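Local atomic coordinates of Tle cognate immunity protein 4 C-terminal domain-containing protein (Pseudomonas aeruginosa PAO1, PDB entry 4R1D), a protein that probably neutralises the lipase effector Tle4 by binding it, protecting the bacterium from the toxin of its own type VI secretion system. Residues 178-183 with 255-260; 185-190 with 242-247. One frame throughout, in Å; residues are numbered along the deposited sequence.

Interaction 1: residues 178-183 with 255-260; sequences FEFRSS and PNLTAG
Thr258 O lies at the edge of the Phe180 ring, near its plane and 3.4 Å from CD1, while Leu257, in one of its two conformers, comes to the same ring obliquely, its CG 3.8 Å from CE1. The Phe178 ring is also met obliquely: Ala259 CB touches CE1 and CZ, and Gly260 O approaches CD1. In Phe178, CG stands anti to the backbone N (chi1 172°), beside the carbonyl carbon, which sets the ring toward Ala259 and Gly260. On the same face of the sheet as Phe180, Ser182 CB lies beside Leu257. Ile16 and Phe14 of strand 14-18 extend this apolar layer.

The guanidinium of Arg181, on the other face, turns its edge to its strand neighbour Glu179. OE1 sits in the guanidinium plane and bonds NH2, and OE2 forms a salt bridge with NE at 3.0 Å; both nitrogens approach from above the carboxylate plane. A water donates to Glu179 OE2 at 2.7 Å and, weakly, to Glu179 O; it also bonds Thr258 OG1, which lies against Arg181 CB as well. This polar face meets the second protein chain, presumably Tle4: Asp67 of that chain pairs with Arg181 NH1, its Arg97 forms a salt bridge with Glu179 OE2, its Ser69 hydrogen-bonds OE1, and its Glu104 bonds Ser183 OG. The pair at Glu179 and Arg181 is thus fixed from both proteins, which would be expected to offset the cost of burying its charges.

Between the two faces run six backbone bonds, from Glu179 N to Gly260 O (2.8 Å) as far as Asn256 N to Ser183 O (2.9 Å), the last more bent. These are two neighbouring inner strands of an antiparallel sheet in the Tli4 C-terminal domain, apolar face to the core, charged face to the partner protein.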
loop_
_atom_site.group_PDB
_atom_site.type_symbol
_atom_site.label_atom_id
_atom_site.label_comp_id
_atom_site.label_asym_id
_atom_site.label_seq_id
_atom_site.Cartn_x
_atom_site.Cartn_y
_atom_site.Cartn_z
ATOM N N PHE B 178 -8.261 -20.670 2.236
ATOM C CA PHE B 178 -6.997 -21.393 2.252
ATOM C C PHE B 178 -6.086 -20.801 1.192
ATOM O O PHE B 178 -6.544 -20.441 0.114
ATOM C CB PHE B 178 -7.241 -22.893 2.001
ATOM C CG PHE B 178 -5.978 -23.695 1.812
ATOM C CD1 PHE B 178 -5.284 -24.196 2.901
ATOM C CD2 PHE B 178 -5.488 -23.953 0.541
ATOM C CE1 PHE B 178 -4.103 -24.933 2.721
ATOM C CE2 PHE B 178 -4.319 -24.676 0.353
ATOM C CZ PHE B 178 -3.622 -25.161 1.444
ATOM N N GLU B 179 -4.800 -20.690 1.492
ATOM C CA GLU B 179 -3.835 -20.296 0.469
ATOM C C GLU B 179 -2.580 -21.163 0.471
ATOM O O GLU B 179 -2.122 -21.623 1.523
ATOM C CB GLU B 179 -3.472 -18.811 0.551
ATOM C CG GLU B 179 -3.054 -18.326 1.910
ATOM C CD GLU B 179 -2.089 -17.142 1.817
ATOM O OE1 GLU B 179 -2.540 -15.992 1.575
ATOM O OE2 GLU B 179 -0.875 -17.378 1.971
ATOM N N PHE B 180 -2.030 -21.354 -0.727
ATOM C CA PHE B 180 -0.896 -22.236 -0.988
ATOM C C PHE B 180 0.066 -21.462 -1.886
ATOM O O PHE B 180 -0.321 -20.988 -2.952
ATOM C CB PHE B 180 -1.428 -23.503 -1.693
ATOM C CG PHE B 180 -0.376 -24.534 -2.035
ATOM C CD1 PHE B 180 0.676 -24.799 -1.179
ATOM C CD2 PHE B 180 -0.477 -25.274 -3.208
ATOM C CE1 PHE B 180 1.624 -25.773 -1.496
ATOM C CE2 PHE B 180 0.463 -26.242 -3.531
ATOM C CZ PHE B 180 1.517 -26.492 -2.675
ATOM N N ARG B 181 1.309 -21.300 -1.444
ATOM C CA ARG B 181 2.289 -20.529 -2.211
ATOM C C ARG B 181 3.619 -21.257 -2.254
ATOM O O ARG B 181 3.981 -21.935 -1.290
ATOM C CB ARG B 181 2.535 -19.161 -1.543
ATOM C CG ARG B 181 1.302 -18.296 -1.397
ATOM C CD ARG B 181 1.589 -16.923 -0.796
ATOM N NE ARG B 181 0.300 -16.281 -0.576
ATOM C CZ ARG B 181 -0.398 -15.680 -1.532
ATOM N NH1 ARG B 181 0.106 -15.582 -2.756
ATOM N NH2 ARG B 181 -1.595 -15.172 -1.261
ATOM N N SER B 182 4.358 -21.087 -3.349
ATOM C CA SER B 182 5.757 -21.512 -3.402
ATOM C C SER B 182 6.570 -20.394 -4.030
ATOM O O SER B 182 6.088 -19.681 -4.925
ATOM C CB SER B 182 5.942 -22.824 -4.199
ATOM O OG SER B 182 6.120 -22.575 -5.584
ATOM N N SER B 183 7.802 -20.245 -3.565
ATOM C CA SER B 183 8.670 -19.199 -4.051
ATOM C C SER B 183 10.104 -19.706 -3.974
ATOM O O SER B 183 10.531 -20.200 -2.932
ATOM C CB SER B 183 8.501 -17.961 -3.161
ATOM O OG SER B 183 9.432 -16.957 -3.527
ATOM N N PRO B 255 11.556 -25.279 -2.820
ATOM C CA PRO B 255 11.464 -23.832 -2.633
ATOM C C PRO B 255 10.832 -23.533 -1.285
ATOM O O PRO B 255 10.460 -24.452 -0.561
ATOM C CB PRO B 255 10.515 -23.405 -3.756
ATOM C CG PRO B 255 9.594 -24.562 -3.897
ATOM C CD PRO B 255 10.452 -25.800 -3.648
ATOM N N ASN B 256 10.718 -22.260 -0.937
ATOM C CA ASN B 256 9.914 -21.912 0.213
ATOM C C ASN B 256 8.466 -22.294 -0.109
ATOM O O ASN B 256 8.001 -22.046 -1.219
ATOM C CB ASN B 256 10.020 -20.425 0.494
ATOM C CG ASN B 256 9.113 -19.990 1.610
ATOM O OD1 ASN B 256 8.009 -19.505 1.365
ATOM N ND2 ASN B 256 9.560 -20.173 2.850
ATOM N N LEU B 257 7.780 -22.928 0.842
ATOM C CA LEU B 257 6.400 -23.357 0.636
ATOM C C LEU B 257 5.553 -22.926 1.821
ATOM O O LEU B 257 5.927 -23.132 2.961
ATOM C CB LEU B 257 6.329 -24.882 0.505
ATOM C CG LEU B 257 5.225 -25.514 -0.346
ATOM C CD1 LEU B 257 5.473 -25.224 -1.808
ATOM C CD2 LEU B 257 5.179 -27.018 -0.114
ATOM N N THR B 258 4.402 -22.326 1.552
ATOM C CA THR B 258 3.514 -22.004 2.651
ATOM C C THR B 258 2.108 -22.521 2.361
ATOM O O THR B 258 1.686 -22.616 1.205
ATOM C CB THR B 258 3.441 -20.475 2.948
ATOM O OG1 THR B 258 2.961 -19.779 1.790
ATOM C CG2 THR B 258 4.821 -19.924 3.350
ATOM N N ALA B 259 1.418 -22.872 3.432
ATOM C CA ALA B 259 -0.000 -23.191 3.390
ATOM C C ALA B 259 -0.626 -22.490 4.579
ATOM O O ALA B 259 -0.063 -22.480 5.678
ATOM C CB ALA B 259 -0.216 -24.715 3.474
ATOM N N GLY B 260 -1.790 -21.883 4.371
ATOM C CA GLY B 260 -2.434 -21.148 5.446
ATOM C C GLY B 260 -3.934 -21.253 5.324
ATOM O O GLY B 260 -4.463 -21.333 4.224
HETATM O O HOH W 1 0.268 -19.832 1.962
#

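Interaction 2: residues 185-190 with 242-247; sequences GAELNS and MWEVQG
Glu187 N donates a nearly straight hydrogen bond to Gln246 O (3.0 Å, 170° at the hydrogen). This oxygen also receives a CA-H contact from Ala186. One residue further, Gly247 runs past Ala186 with their CA atoms 4.3 Å apart, and its O comes within 3.3 Å of Ala186 CB. Gly247 has a positive phi of 102°, with no CB to press on Gly185 O.

The Gln246 side chain returns the bond. With CG anti to the backbone N and the chain extended, it reaches to the loop, where NE2 donates to Glu187 O at 3.0 Å. The donor lies above that carbonyl plane, although the oxygen is in the plane of the amide. Gln246 OE1 rests against Ser190 CB.

Here the loop joining strand 176-183 to helix 191-205 is fastened to the end of strand 236-245. Ser190 occupies the N-cap position of the helix, where Glu193 OE1 accepts its backbone N-H.

Glu187 and Glu244 cross at about a right angle, carbon to oxygen: Glu244 OE2 is 3.7 Å from Glu187 CB. The carboxylates have separate partners. Glu244 forms a salt bridge with Arg194, whereas Glu187 bends at chi2 (51°), and its OE1 accepts Leu188 N at 2.8 Å. Lys100 and Ala101 of the second protein chain give their backbone N-H groups to Glu187 OE1 and OE2.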
loop_
_atom_site.group_PDB
_atom_site.type_symbol
_atom_site.label_atom_id
_atom_site.label_comp_id
_atom_site.label_asym_id
_atom_site.label_seq_id
_atom_site.Cartn_x
_atom_site.Cartn_y
_atom_site.Cartn_z
ATOM N N GLY B 185 14.032 -19.842 -3.419
ATOM C CA GLY B 185 14.861 -19.176 -2.433
ATOM C C GLY B 185 14.420 -19.447 -1.008
ATOM O O GLY B 185 13.223 -19.516 -0.704
ATOM N N ALA B 186 15.393 -19.598 -0.115
ATOM C CA ALA B 186 15.082 -19.843 1.284
ATOM C C ALA B 186 14.531 -18.577 1.913
ATOM O O ALA B 186 15.063 -17.492 1.700
ATOM C CB ALA B 186 16.321 -20.306 2.036
ATOM N N GLU B 187 13.452 -18.703 2.676
ATOM C CA GLU B 187 12.998 -17.561 3.454
ATOM C C GLU B 187 14.087 -17.210 4.472
ATOM O O GLU B 187 14.870 -18.073 4.893
ATOM C CB GLU B 187 11.672 -17.876 4.149
ATOM C CG GLU B 187 11.024 -16.692 4.837
ATOM C CD GLU B 187 10.896 -15.476 3.937
ATOM O OE1 GLU B 187 11.849 -14.669 3.904
ATOM O OE2 GLU B 187 9.848 -15.326 3.273
ATOM N N LEU B 188 14.134 -15.941 4.860
ATOM C CA LEU B 188 15.217 -15.417 5.691
ATOM C C LEU B 188 15.143 -15.844 7.156
ATOM O O LEU B 188 16.143 -15.800 7.879
ATOM C CB LEU B 188 15.245 -13.886 5.594
ATOM C CG LEU B 188 15.859 -13.295 4.325
ATOM C CD1 LEU B 188 15.169 -13.809 3.070
ATOM C CD2 LEU B 188 15.804 -11.775 4.375
ATOM N N ASN B 189 13.952 -16.224 7.600
ATOM C CA ASN B 189 13.754 -16.741 8.945
ATOM C C ASN B 189 12.749 -17.889 8.903
ATOM O O ASN B 189 12.125 -18.122 7.871
ATOM C CB ASN B 189 13.304 -15.628 9.909
ATOM C CG ASN B 189 12.058 -14.897 9.431
ATOM O OD1 ASN B 189 11.248 -15.446 8.697
ATOM N ND2 ASN B 189 11.907 -13.647 9.851
ATOM N N SER B 190 12.606 -18.616 10.007
ATOM C CA SER B 190 11.680 -19.754 10.037
ATOM C C SER B 190 10.354 -19.403 10.716
ATOM O O SER B 190 10.296 -18.552 11.593
ATOM C CB SER B 190 12.320 -20.971 10.709
ATOM O OG SER B 190 12.796 -20.633 11.997
ATOM N N MET B 242 -1.089 -21.919 10.070
ATOM C CA MET B 242 0.107 -21.523 9.318
ATOM C C MET B 242 1.067 -22.708 9.174
ATOM O O MET B 242 1.335 -23.388 10.151
ATOM C CB MET B 242 0.809 -20.385 10.071
ATOM C CG MET B 242 -0.094 -19.178 10.283
ATOM S SD MET B 242 0.501 -18.031 11.545
ATOM C CE MET B 242 -0.133 -18.801 13.034
ATOM N N TRP B 243 1.573 -22.947 7.965
ATOM C CA TRP B 243 2.459 -24.082 7.694
ATOM C C TRP B 243 3.525 -23.611 6.715
ATOM O O TRP B 243 3.212 -22.923 5.753
ATOM C CB TRP B 243 1.640 -25.213 7.065
ATOM C CG TRP B 243 2.381 -26.505 6.755
ATOM C CD1 TRP B 243 2.523 -27.584 7.585
ATOM C CD2 TRP B 243 3.009 -26.871 5.511
ATOM N NE1 TRP B 243 3.213 -28.587 6.941
ATOM C CE2 TRP B 243 3.531 -28.175 5.673
ATOM C CE3 TRP B 243 3.194 -26.220 4.283
ATOM C CZ2 TRP B 243 4.217 -28.846 4.654
ATOM C CZ3 TRP B 243 3.886 -26.885 3.265
ATOM C CH2 TRP B 243 4.387 -28.190 3.458
ATOM N N GLU B 244 4.779 -23.975 6.966
ATOM C CA GLU B 244 5.848 -23.524 6.112
ATOM C C GLU B 244 7.005 -24.503 6.052
ATOM O O GLU B 244 7.338 -25.171 7.039
ATOM C CB GLU B 244 6.360 -22.158 6.593
ATOM C CG GLU B 244 7.386 -21.526 5.659
ATOM C CD GLU B 244 7.656 -20.071 6.003
ATOM O OE1 GLU B 244 6.756 -19.417 6.566
ATOM O OE2 GLU B 244 8.770 -19.584 5.705
ATOM N N VAL B 245 7.569 -24.596 4.856
ATOM C CA VAL B 245 8.856 -25.218 4.621
ATOM C C VAL B 245 9.784 -24.075 4.240
ATOM O O VAL B 245 9.541 -23.371 3.259
ATOM C CB VAL B 245 8.780 -26.209 3.451
ATOM C CG1 VAL B 245 10.191 -26.645 3.025
ATOM C CG2 VAL B 245 7.898 -27.401 3.822
ATOM N N GLN B 246 10.841 -23.875 5.018
ATOM C CA GLN B 246 11.712 -22.709 4.821
ATOM C C GLN B 246 12.245 -22.567 3.392
ATOM O O GLN B 246 12.265 -21.460 2.833
ATOM C CB GLN B 246 12.862 -22.691 5.840
ATOM C CG GLN B 246 13.716 -21.420 5.784
ATOM C CD GLN B 246 14.507 -21.189 7.063
ATOM O OE1 GLN B 246 14.519 -22.035 7.960
ATOM N NE2 GLN B 246 15.170 -20.039 7.153
ATOM N N GLY B 247 12.659 -23.680 2.797
ATOM C CA GLY B 247 13.196 -23.665 1.448
ATOM C C GLY B 247 14.712 -23.748 1.402
ATOM O O GLY B 247 15.387 -23.492 2.400
#

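Interaction 1 and interaction 2 lie about 9 Å apart, centre to centre, with 2 nested inside the chain loop that 1 closes. Strand 256-263 connects them: it pairs with 178-183 on one side and with 236-245 on the other, where Trp243 N probably bonds Ala259 O at 2.9 Å and Val245 N probably bonds Leu257 O at the same distance. Asn256 is the side-chain bridge. Its ND2 bonds Gln246 O and Glu244 OE2, and lies 3.4 Å from Glu187 CB. Both contacts also face the second protein chain, whose Lys100 packs on Ser183 and Asn256 and bonds Gly185 O through NZ, consistent with both belonging to the surface that binds the partner.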